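Local coordinates for protein beta-glucanase (Bacteroides thetaiotaomicron, PDB 6EUG) that probably hydrolyses beta-1,3-galactosidic bonds in arabinogalactan through its family 43 glycoside hydrolase domain, which holds glucoimidazole in its pocket, at residues Q134-S146 with P152-G164. Numbering follows the deposited sequence.
With GIM (glucoimidazole), chain B.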
ATOM      1  N   GLN A 134      19.950  -5.679   5.463  1.00 19.54           N
ATOM      2  CA  GLN A 134      19.987  -4.232   5.692  1.00 19.42           C
ATOM      3  C   GLN A 134      18.822  -3.689   6.533  1.00 18.82           C
ATOM      4  O   GLN A 134      18.613  -2.472   6.602  1.00 19.13           O
ATOM      5  CB  GLN A 134      20.130  -3.479   4.337  1.00 20.07           C
ATOM      6  CG  GLN A 134      21.350  -3.952   3.561  1.00 25.63           C
ATOM      7  CD  GLN A 134      21.800  -3.009   2.460  1.00 30.96           C
ATOM      8  OE1 GLN A 134      21.790  -1.789   2.613  1.00 35.54           O
ATOM      9  NE2 GLN A 134      22.217  -3.581   1.335  1.00 33.01           N
ATOM     10  N   GLY A 135      18.082  -4.568   7.212  1.00 19.03           N
ATOM     11  CA  GLY A 135      16.924  -4.141   8.020  1.00 18.37           C
ATOM     12  C   GLY A 135      15.873  -3.428   7.150  1.00 18.45           C
ATOM     13  O   GLY A 135      15.572  -3.864   6.053  1.00 19.46           O
ATOM     14  N   TYR A 136      15.333  -2.323   7.640  1.00 18.07           N
ATOM     15  CA  TYR A 136      14.427  -1.468   6.844  1.00 17.18           C
ATOM     16  C   TYR A 136      15.127  -0.163   6.326  1.00 18.25           C
ATOM     17  O   TYR A 136      14.467   0.798   5.920  1.00 17.96           O
ATOM     18  CB  TYR A 136      13.134  -1.161   7.649  1.00 19.92           C
ATOM     19  CG  TYR A 136      12.130  -2.315   7.732  1.00 19.20           C
ATOM     20  CD1 TYR A 136      12.216  -3.267   8.739  1.00 20.31           C
ATOM     21  CD2 TYR A 136      11.076  -2.428   6.822  1.00 19.03           C
ATOM     22  CE1 TYR A 136      11.312  -4.324   8.833  1.00 21.46           C
ATOM     23  CE2 TYR A 136      10.170  -3.487   6.899  1.00 20.67           C
ATOM     24  CZ  TYR A 136      10.284  -4.434   7.926  1.00 19.57           C
ATOM     25  OH  TYR A 136       9.412  -5.507   8.051  1.00 19.33           O
ATOM     26  N   GLY A 137      16.452  -0.140   6.324  1.00 18.32           N
ATOM     27  CA  GLY A 137      17.233   0.984   5.813  1.00 17.50           C
ATOM     28  C   GLY A 137      16.998   1.404   4.364  1.00 17.15           C
ATOM     29  O   GLY A 137      16.741   2.567   4.111  1.00 17.46           O
ATOM     30  N   PRO A 138      17.117   0.466   3.398  1.00 16.52           N
ATOM     31  CA  PRO A 138      17.047   0.875   1.987  1.00 14.96           C
ATOM     32  C   PRO A 138      15.776   1.609   1.509  1.00 13.70           C
ATOM     33  O   PRO A 138      15.866   2.449   0.619  1.00 15.38           O
ATOM     34  CB  PRO A 138      17.280  -0.446   1.225  1.00 15.15           C
ATOM     35  CG  PRO A 138      18.112  -1.256   2.174  1.00 16.26           C
ATOM     36  CD  PRO A 138      17.598  -0.917   3.549  1.00 18.87           C
ATOM     37  N   ALA A 139      14.599   1.237   2.041  1.00 14.14           N
ATOM     38  CA  ALA A 139      13.331   1.893   1.758  1.00 14.27           C
ATOM     39  C   ALA A 139      13.062   2.035   0.270  1.00 15.30           C
ATOM     40  O   ALA A 139      12.907   3.159  -0.236  1.00 14.13           O
ATOM     41  CB  ALA A 139      13.255   3.250   2.483  1.00 16.98           C
ATOM     42  N   ARG A 140      13.018   0.886  -0.425  1.00 14.74           N
ATOM     43  CA  ARG A 140      12.830   0.858  -1.876  1.00 14.76           C
ATOM     44  C   ARG A 140      11.431   0.383  -2.337  1.00 13.83           C
ATOM     45  O   ARG A 140      10.693  -0.326  -1.601  1.00 13.88           O
ATOM     46  CB  ARG A 140      13.860  -0.065  -2.521  1.00 14.78           C
ATOM     47  CG  ARG A 140      15.328   0.354  -2.388  1.00 16.05           C
ATOM     48  CD  ARG A 140      16.241  -0.558  -3.204  1.00 16.44           C
ATOM     49  NE  ARG A 140      17.625  -0.078  -3.195  1.00 21.23           N
ATOM     50  CZ  ARG A 140      18.584  -0.495  -4.010  1.00 21.84           C
ATOM     51  NH1 ARG A 140      18.341  -1.379  -4.968  1.00 22.99           N
ATOM     52  NH2 ARG A 140      19.812  -0.014  -3.872  1.00 26.39           N
ATOM     53  N   ALA A 141      11.079   0.810  -3.556  1.00 13.45           N
ATOM     54  CA  ALA A 141      10.000   0.181  -4.306  1.00 15.30           C
ATOM     55  C   ALA A 141      10.615  -0.661  -5.408  1.00 15.58           C
ATOM     56  O   ALA A 141      11.593  -0.257  -6.025  1.00 16.10           O
ATOM     57  CB  ALA A 141       9.048   1.203  -4.900  1.00 15.95           C
ATOM     58  N   ALA A 142      10.014  -1.810  -5.647  1.00 14.90           N
ATOM     59  CA  ALA A 142      10.419  -2.709  -6.752  1.00 14.50           C
ATOM     60  C   ALA A 142       9.288  -2.925  -7.760  1.00 16.24           C
ATOM     61  O   ALA A 142       8.127  -2.910  -7.377  1.00 15.38           O
ATOM     62  CB  ALA A 142      10.866  -4.032  -6.189  1.00 16.24           C
ATOM     63  N   VAL A 143       9.648  -3.239  -9.017  1.00 16.99           N
ATOM     64  CA  VAL A 143       8.664  -3.471 -10.075  1.00 15.19           C
ATOM     65  C   VAL A 143       9.006  -4.767 -10.845  1.00 14.48           C
ATOM     66  O   VAL A 143      10.173  -5.095 -11.072  1.00 15.57           O
ATOM     67  CB  VAL A 143       8.527  -2.246 -11.016  1.00 15.33           C
ATOM     68  CG1 VAL A 143       9.758  -2.002 -11.844  1.00 17.01           C
ATOM     69  CG2 VAL A 143       7.325  -2.378 -11.949  1.00 16.57           C
ATOM     70  N   ALA A 144       7.951  -5.517 -11.153  1.00 13.96           N
ATOM     71  CA  ALA A 144       8.027  -6.771 -11.897  1.00 14.63           C
ATOM     72  C   ALA A 144       6.834  -6.886 -12.891  1.00 15.01           C
ATOM     73  O   ALA A 144       5.844  -6.185 -12.727  1.00 15.33           O
ATOM     74  CB  ALA A 144       8.048  -7.943 -10.916  1.00 15.97           C
ATOM     75  N   VAL A 145       6.955  -7.760 -13.926  1.00 13.93           N
ATOM     76  CA  VAL A 145       5.984  -7.789 -15.046  1.00 14.76           C
ATOM     77  C   VAL A 145       5.638  -9.246 -15.425  1.00 16.92           C
ATOM     78  O   VAL A 145       6.486 -10.135 -15.291  1.00 17.25           O
ATOM     79  CB  VAL A 145       6.527  -6.979 -16.252  1.00 15.62           C
ATOM     80  CG1 VAL A 145       7.711  -7.658 -16.937  1.00 16.24           C
ATOM     81  CG2 VAL A 145       5.413  -6.685 -17.272  1.00 17.91           C
ATOM     82  N   SER A 146       4.383  -9.484 -15.823  1.00 15.71           N
ATOM     83  CA  SER A 146       3.899 -10.775 -16.312  1.00 15.87           C
ATOM     84  C   SER A 146       2.935 -10.610 -17.518  1.00 15.69           C
ATOM     85  O   SER A 146       2.212  -9.630 -17.595  1.00 16.10           O
ATOM     86  CB  SER A 146       3.132 -11.497 -15.207  1.00 15.46           C
ATOM     87  OG  SER A 146       2.726 -12.797 -15.591  1.00 17.06           O
ATOM     88  N   PRO A 152       4.317 -16.831 -13.647  1.00 19.44           N
ATOM     89  CA  PRO A 152       5.312 -16.045 -12.899  1.00 18.19           C
ATOM     90  C   PRO A 152       5.619 -14.631 -13.429  1.00 16.72           C
ATOM     91  O   PRO A 152       5.569 -14.376 -14.643  1.00 17.59           O
ATOM     92  CB  PRO A 152       6.562 -16.931 -12.948  1.00 20.29           C
ATOM     93  CG  PRO A 152       6.419 -17.707 -14.229  1.00 20.95           C
ATOM     94  CD  PRO A 152       4.924 -18.003 -14.312  1.00 18.20           C
ATOM     95  N   TYR A 153       5.888 -13.727 -12.483  1.00 16.07           N
ATOM     96  CA  TYR A 153       6.383 -12.391 -12.749  1.00 13.95           C
ATOM     97  C   TYR A 153       7.917 -12.370 -12.854  1.00 14.19           C
ATOM     98  O   TYR A 153       8.635 -13.086 -12.115  1.00 17.20           O
ATOM     99  CB  TYR A 153       5.911 -11.391 -11.636  1.00 15.89           C
ATOM    100  CG  TYR A 153       4.416 -11.082 -11.705  1.00 16.12           C
ATOM    101  CD1 TYR A 153       3.439 -12.075 -11.401  1.00 14.53           C
ATOM    102  CD2 TYR A 153       3.952  -9.819 -12.127  1.00 16.65           C
ATOM    103  CE1 TYR A 153       2.064 -11.818 -11.546  1.00 16.24           C
ATOM    104  CE2 TYR A 153       2.565  -9.552 -12.237  1.00 14.59           C
ATOM    105  CZ  TYR A 153       1.627 -10.526 -11.933  1.00 16.02           C
ATOM    106  OH  TYR A 153       0.257 -10.263 -12.089  1.00 16.19           O
ATOM    107  N   ARG A 154       8.401 -11.495 -13.747  1.00 17.44           N
ATOM    108  CA  ARG A 154       9.835 -11.233 -13.959  1.00 16.20           C
ATOM    109  C   ARG A 154      10.247  -9.887 -13.295  1.00 15.81           C
ATOM    110  O   ARG A 154       9.754  -8.824 -13.684  1.00 17.00           O
ATOM    111  CB  ARG A 154      10.158 -11.212 -15.462  1.00 15.73           C
ATOM    112  CG  ARG A 154      11.566 -10.708 -15.821  1.00 19.74           C
ATOM    113  CD  ARG A 154      11.874 -10.820 -17.327  1.00 29.38           C
ATOM    114  NE  ARG A 154      10.931 -10.115 -18.220  1.00 35.47           N
ATOM    115  CZ  ARG A 154      10.953  -8.810 -18.551  1.00 37.73           C
ATOM    116  NH1 ARG A 154      11.856  -7.958 -18.054  1.00 36.61           N
ATOM    117  NH2 ARG A 154      10.037  -8.346 -19.395  1.00 41.52           N
ATOM    118  N   PHE A 155      11.178  -9.957 -12.328  1.00 16.28           N
ATOM    119  CA  PHE A 155      11.741  -8.763 -11.662  1.00 15.31           C
ATOM    120  C   PHE A 155      12.445  -7.886 -12.703  1.00 16.98           C
ATOM    121  O   PHE A 155      13.178  -8.403 -13.578  1.00 17.13           O
ATOM    122  CB  PHE A 155      12.762  -9.164 -10.551  1.00 17.43           C
ATOM    123  CG  PHE A 155      13.531  -8.008  -9.962  1.00 18.05           C
ATOM    124  CD1 PHE A 155      12.983  -7.251  -8.931  1.00 18.51           C
ATOM    125  CD2 PHE A 155      14.798  -7.651 -10.436  1.00 20.78           C
ATOM    126  CE1 PHE A 155      13.666  -6.173  -8.387  1.00 20.32           C
ATOM    127  CE2 PHE A 155      15.480  -6.555  -9.902  1.00 18.10           C
ATOM    128  CZ  PHE A 155      14.923  -5.816  -8.868  1.00 17.89           C
ATOM    129  N   ILE A 156      12.197  -6.584 -12.623  1.00 16.60           N
ATOM    130  CA  ILE A 156      12.871  -5.598 -13.486  1.00 16.59           C
ATOM    131  C   ILE A 156      13.919  -4.802 -12.731  1.00 18.48           C
ATOM    132  O   ILE A 156      15.071  -4.811 -13.108  1.00 20.19           O
ATOM    133  CB  ILE A 156      11.881  -4.642 -14.188  1.00 19.08           C
ATOM    134  CG1 ILE A 156      10.885  -5.424 -15.030  1.00 19.87           C
ATOM    135  CG2 ILE A 156      12.641  -3.641 -15.047  1.00 20.26           C
ATOM    136  CD1 ILE A 156       9.739  -4.585 -15.564  1.00 23.65           C
ATOM    137  N   ARG A 157      13.513  -4.023 -11.728  1.00 17.14           N
ATOM    138  CA  ARG A 157      14.460  -3.169 -10.988  1.00 18.58           C
ATOM    139  C   ARG A 157      13.828  -2.660  -9.683  1.00 16.16           C
ATOM    140  O   ARG A 157      12.628  -2.874  -9.459  1.00 16.18           O
ATOM    141  CB  ARG A 157      14.938  -1.994 -11.859  1.00 20.84           C
ATOM    142  CG  ARG A 157      13.895  -0.902 -12.039  1.00 20.92           C
ATOM    143  CD  ARG A 157      14.353   0.287 -12.877  1.00 25.32           C
ATOM    144  NE  ARG A 157      14.474  -0.090 -14.294  1.00 33.78           N
ATOM    145  CZ  ARG A 157      13.517  -0.042 -15.240  1.00 36.13           C
ATOM    146  NH1 ARG A 157      13.833  -0.446 -16.478  1.00 37.59           N
ATOM    147  NH2 ARG A 157      12.258   0.358 -15.000  1.00 31.15           N
ATOM    148  N   SER A 158      14.674  -2.094  -8.814  1.00 13.58           N
ATOM    149  CA  SER A 158      14.236  -1.504  -7.539  1.00 15.67           C
ATOM    150  C   SER A 158      15.016  -0.231  -7.283  1.00 16.51           C
ATOM    151  O   SER A 158      16.109  -0.012  -7.847  1.00 17.50           O
ATOM    152  CB  SER A 158      14.398  -2.481  -6.353  1.00 19.34           C
ATOM    153  OG  SER A 158      15.758  -2.602  -5.911  1.00 17.59           O
ATOM    154  N   GLY A 159      14.467   0.625  -6.426  1.00 16.17           N
ATOM    155  CA  GLY A 159      15.163   1.847  -6.086  1.00 16.45           C
ATOM    156  C   GLY A 159      14.293   2.767  -5.247  1.00 16.10           C
ATOM    157  O   GLY A 159      13.089   2.540  -5.105  1.00 16.46           O
ATOM    158  N   ARG A 160      14.919   3.811  -4.707  1.00 15.44           N
ATOM    159  CA  ARG A 160      14.202   4.957  -4.165  1.00 16.00           C
ATOM    160  C   ARG A 160      13.625   5.768  -5.350  1.00 15.88           C
ATOM    161  O   ARG A 160      14.022   5.571  -6.536  1.00 18.45           O
ATOM    162  CB  ARG A 160      15.090   5.799  -3.221  1.00 16.72           C
ATOM    163  CG  ARG A 160      15.454   5.118  -1.894  1.00 17.41           C
ATOM    164  CD  ARG A 160      16.165   6.034  -0.909  1.00 16.76           C
ATOM    165  NE  ARG A 160      16.413   5.324   0.352  1.00 16.90           N
ATOM    166  CZ  ARG A 160      16.974   5.840   1.434  1.00 18.13           C
ATOM    167  NH1 ARG A 160      17.388   7.090   1.443  1.00 18.39           N
ATOM    168  NH2 ARG A 160      17.116   5.103   2.530  1.00 18.85           N
ATOM    169  N   VAL A 161      12.723   6.687  -5.045  1.00 16.45           N
ATOM    170  CA  VAL A 161      11.840   7.265  -6.065  1.00 15.56           C
ATOM    171  C   VAL A 161      12.262   8.657  -6.553  1.00 16.68           C
ATOM    172  O   VAL A 161      12.476   9.562  -5.754  1.00 15.76           O
ATOM    173  CB  VAL A 161      10.377   7.303  -5.574  1.00 14.77           C
ATOM    174  CG1 VAL A 161       9.443   7.792  -6.674  1.00 14.44           C
ATOM    175  CG2 VAL A 161       9.909   5.932  -5.039  1.00 16.42           C
ATOM    176  N   ASN A 162      12.319   8.817  -7.886  1.00 17.21           N
ATOM    177  CA  ASN A 162      12.553  10.106  -8.548  1.00 17.08           C
ATOM    178  C   ASN A 162      13.857  10.843  -8.120  1.00 16.75           C
ATOM    179  O   ASN A 162      13.799  12.019  -7.725  1.00 16.28           O
ATOM    180  CB  ASN A 162      11.331  11.051  -8.414  1.00 19.92           C
ATOM    181  CG  ASN A 162      10.129  10.633  -9.261  1.00 19.01           C
ATOM    182  OD1 ASN A 162       8.968  10.641  -8.761  1.00 20.89           O
ATOM    183  ND2 ASN A 162      10.365  10.281 -10.525  1.00 13.88           N
ATOM    184  N   PRO A 163      15.020  10.166  -8.206  1.00 17.17           N
ATOM    185  CA  PRO A 163      16.293  10.893  -7.929  1.00 20.39           C
ATOM    186  C   PRO A 163      16.426  12.233  -8.676  1.00 20.21           C
ATOM    187  O   PRO A 163      16.072  12.319  -9.881  1.00 18.35           O
ATOM    188  CB  PRO A 163      17.375   9.877  -8.332  1.00 23.85           C
ATOM    189  CG  PRO A 163      16.701   8.945  -9.277  1.00 24.68           C
ATOM    190  CD  PRO A 163      15.281   8.827  -8.779  1.00 18.14           C
ATOM    191  N   GLY A 164      16.837  13.273  -7.929  1.00 18.97           N
ATOM    192  CA  GLY A 164      17.050  14.606  -8.469  1.00 21.80           C
ATOM    193  C   GLY A 164      15.829  15.520  -8.642  1.00 21.56           C
ATOM    194  O   GLY A 164      16.012  16.694  -8.985  1.00 23.78           O
TER
HETATM  195  C1  GIM B 401       4.450  -1.550   9.550  1.00 21.19           C
HETATM  196  C2  GIM B 401       3.925  -1.758   8.182  1.00 20.81           C
HETATM  197  N10 GIM B 401       5.166  -2.435  10.266  1.00 23.02           N
HETATM  198  C3  GIM B 401       3.972  -3.257   7.831  1.00 20.85           C
HETATM  199  C4  GIM B 401       5.346  -3.842   8.275  1.00 23.02           C
HETATM  200  C5  GIM B 401       5.474  -3.817   9.806  1.00 22.59           C
HETATM  201  C6  GIM B 401       6.841  -4.284  10.303  1.00 24.67           C
HETATM  202  C7  GIM B 401       4.954  -0.575  11.454  1.00 24.58           C
HETATM  203  C8  GIM B 401       5.473  -1.854  11.457  1.00 24.10           C
HETATM  204  N1  GIM B 401       4.324  -0.407  10.269  1.00 21.48           N
HETATM  205  O3  GIM B 401       3.825  -3.451   6.416  1.00 20.77           O
HETATM  206  O2  GIM B 401       2.646  -1.078   8.072  1.00 21.37           O
HETATM  207  O4  GIM B 401       6.485  -3.170   7.677  1.00 21.23           O
HETATM  208  O6  GIM B 401       7.848  -3.340   9.953  1.00 28.24           O
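The Tyr153 ring carries Ser146 CB over the centre of one face, a CH-pi contact with CB 3.5 Å from the ring centroid; Ala144 O lies at its edge. Tyr153 OH is hydrogen-bonded to Pro149 O in the connecting loop. The Arg154 guanidinium has Val145 CG1 over one face, toward the rim. The Arg154 chain starts extended and bends at chi3 (57°), which turns the group alongside the valine. Phe155 presents its edge to Ala142 CB, with CE1 4.2 Å from that methyl, and its ring also meets His101. Two other guanidiniums bond edge-on. Arg160 NE reaches Pro138 O at 2.9 Å, nearly straight at the hydrogen but from above the carbonyl plane. Arg160 NH2 adds a weak bond to Gly137 O. Arg140 NH1 donates in plane to Ser158 OG at 3.0 Å, and the same hydroxyl is hydrogen-bonded to Asp102 OD2.

Antiparallel backbone bonds join strand 140-146 to strand 154-159. Val143 N bonds Arg157 O, while Val143 O accepts from Ile156 N at 3.0 Å. Two residues thus face Val143, a classic beta bulge, and Ile156 CD1 packs on Val145 CG1 at 3.9 Å. Strand 154-159 forms the outer edge of a four-stranded sheet. Before the hairpin, a type II' turn from Gln134 to Gly137 carries Tyr136 into the glucoimidazole pocket. This is an antiparallel hairpin in one blade of the five-bladed beta-propeller of family 43 glycosidases.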